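Local coordinates for IroE-like serine hydrolase (Shewanella oneidensis, PDB 3GFF), which probably hydrolyses ester bonds, as a putative serine esterase of the alpha/beta-hydrolase superfamily, at residues A[55-60]-A[249-254]. Residues are numbered along the deposited sequence; the frame is centred on the assembly and turned at random.
Sequences FDHMAS and SVSHIG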
loop_
_atom_site.group_PDB
_atom_site.type_symbol
_atom_site.label_atom_id
_atom_site.label_comp_id
_atom_site.label_asym_id
_atom_site.label_seq_id
_atom_site.Cartn_x
_atom_site.Cartn_y
_atom_site.Cartn_z
ATOM N N PHE A 55 -5.365 -2.428 11.092
ATOM C CA PHE A 55 -4.979 -1.051 11.431
ATOM C C PHE A 55 -3.585 -0.661 10.985
ATOM O O PHE A 55 -3.414 0.375 10.338
ATOM C CB PHE A 55 -5.097 -0.761 12.935
ATOM C CG PHE A 55 -4.786 0.668 13.280
ATOM C CD1 PHE A 55 -5.773 1.650 13.145
ATOM C CD2 PHE A 55 -3.522 1.033 13.701
ATOM C CE1 PHE A 55 -5.511 2.977 13.439
ATOM C CE2 PHE A 55 -3.239 2.368 13.997
ATOM C CZ PHE A 55 -4.241 3.342 13.873
ATOM N N ASP A 56 -2.606 -1.485 11.337
ATOM C CA ASP A 56 -1.202 -1.228 10.995
ATOM C C ASP A 56 -0.903 -0.902 9.513
ATOM O O ASP A 56 -0.296 0.122 9.237
ATOM C CB ASP A 56 -0.320 -2.383 11.463
ATOM C CG ASP A 56 -0.063 -2.369 12.963
ATOM O OD1 ASP A 56 -0.781 -1.694 13.747
ATOM O OD2 ASP A 56 0.930 -3.029 13.351
ATOM N N HIS A 57 -1.314 -1.750 8.567
ATOM C CA HIS A 57 -1.006 -1.477 7.152
ATOM C C HIS A 57 -1.893 -0.388 6.587
ATOM O O HIS A 57 -1.451 0.360 5.720
ATOM C CB HIS A 57 -1.048 -2.739 6.247
ATOM C CG HIS A 57 -2.431 -3.220 5.911
ATOM N ND1 HIS A 57 -3.064 -2.914 4.722
ATOM C CD2 HIS A 57 -3.288 -4.011 6.595
ATOM C CE1 HIS A 57 -4.268 -3.462 4.707
ATOM N NE2 HIS A 57 -4.428 -4.137 5.831
HETATM N N MSE A 58 -3.137 -0.299 7.060
HETATM C CA MSE A 58 -4.081 0.741 6.600
HETATM C C MSE A 58 -3.659 2.111 7.112
HETATM O O MSE A 58 -3.505 3.058 6.330
HETATM C CB MSE A 58 -5.511 0.434 7.039
HETATM C CG MSE A 58 -6.167 -0.723 6.292
HETATM SE SE MSE A 58 -8.008 -0.875 6.677
HETATM C CE MSE A 58 -8.440 -2.241 5.332
ATOM N N ALA A 59 -3.447 2.218 8.426
ATOM C CA ALA A 59 -2.965 3.474 9.005
ATOM C C ALA A 59 -1.600 3.951 8.359
ATOM O O ALA A 59 -1.459 5.141 8.054
ATOM C CB ALA A 59 -2.868 3.368 10.545
ATOM N N SER A 60 -0.633 3.050 8.109
ATOM C CA SER A 60 0.631 3.488 7.458
ATOM C C SER A 60 0.393 3.978 6.004
ATOM O O SER A 60 1.040 4.918 5.531
ATOM C CB SER A 60 1.740 2.429 7.516
ATOM O OG SER A 60 1.403 1.223 6.859
ATOM N N SER A 249 -6.020 -10.203 0.430
ATOM C CA SER A 249 -5.063 -9.169 -0.094
ATOM C C SER A 249 -5.697 -7.867 -0.608
ATOM O O SER A 249 -5.005 -6.863 -0.774
ATOM C CB SER A 249 -4.187 -9.712 -1.226
ATOM O OG SER A 249 -4.858 -9.671 -2.483
ATOM N N VAL A 250 -6.984 -7.881 -0.892
ATOM C CA VAL A 250 -7.593 -6.698 -1.485
ATOM C C VAL A 250 -7.862 -5.577 -0.470
ATOM O O VAL A 250 -8.146 -4.453 -0.878
ATOM C CB VAL A 250 -8.878 -7.034 -2.284
ATOM C CG1 VAL A 250 -10.097 -7.152 -1.323
ATOM C CG2 VAL A 250 -9.123 -5.963 -3.365
ATOM N N SER A 251 -7.728 -5.860 0.833
ATOM C CA SER A 251 -7.965 -4.849 1.865
ATOM C C SER A 251 -7.086 -3.644 1.639
ATOM O O SER A 251 -7.552 -2.482 1.711
ATOM C CB SER A 251 -7.771 -5.420 3.299
ATOM O OG SER A 251 -6.430 -5.860 3.551
ATOM N N HIS A 252 -5.832 -3.909 1.291
ATOM C CA HIS A 252 -4.851 -2.839 1.104
ATOM C C HIS A 252 -5.058 -1.958 -0.146
ATOM O O HIS A 252 -5.195 -0.725 0.000
ATOM C CB HIS A 252 -3.457 -3.415 1.094
ATOM C CG HIS A 252 -2.374 -2.388 1.247
ATOM N ND1 HIS A 252 -1.960 -1.928 2.478
ATOM C CD2 HIS A 252 -1.591 -1.776 0.331
ATOM C CE1 HIS A 252 -0.972 -1.064 2.312
ATOM N NE2 HIS A 252 -0.722 -0.962 1.017
ATOM N N ILE A 253 -5.019 -2.573 -1.341
ATOM C CA ILE A 253 -5.188 -1.855 -2.620
ATOM C C ILE A 253 -6.603 -1.300 -2.731
ATOM O O ILE A 253 -6.833 -0.308 -3.439
ATOM C CB ILE A 253 -4.793 -2.744 -3.907
ATOM C CG1 ILE A 253 -4.466 -1.862 -5.124
ATOM C CG2 ILE A 253 -5.867 -3.778 -4.264
ATOM C CD1 ILE A 253 -3.289 -0.811 -4.911
ATOM N N GLY A 254 -7.554 -1.965 -2.057
ATOM C CA GLY A 254 -8.961 -1.534 -2.015
ATOM C C GLY A 254 -9.102 -0.201 -1.285
ATOM O O GLY A 254 -9.815 0.688 -1.743
#
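H57 and H252 join helix 51-65 to helix 250-263 in a buried contact, an instance of two imidazoles pairing nitrogen to nitrogen, one as donor and the other as acceptor. ND1 of H57 lies 2.7 Å from ND1 of H252 in a fairly straight hydrogen bond, and either could be the donor. Each ND1 meets the other ring at its rim, close to the ring plane. The two planes are turned 33° apart. The H252 ring reaches this position with CG anti to the backbone N (chi1 -166°). Beside the pair, OG of S251 comes 3.4 Å from CE1 of H57, while the extended M58 chain brings its methyl CE to 3.8 Å from CB of S251. With ND1 held by H252 and NE2 by OE1 of Q54, the H57 ring is gripped at both nitrogens, which limits its rotation; the same OE1 also bonds S251 OG. An alanine at H57 would probably leave H252 ND1 and Q54 OE1 each short of a partner, with a gap beside S251. H252 NE2 bonds its counterpart in the second subunit, whose F64 stacks on H57. The segment axes, 10.1 Å apart, run nearly parallel (17°): neighbouring helices of an alpha/beta-hydrolase fold, their histidine pair at the subunit interface, helix 250-263 following H247, the probable triad histidine.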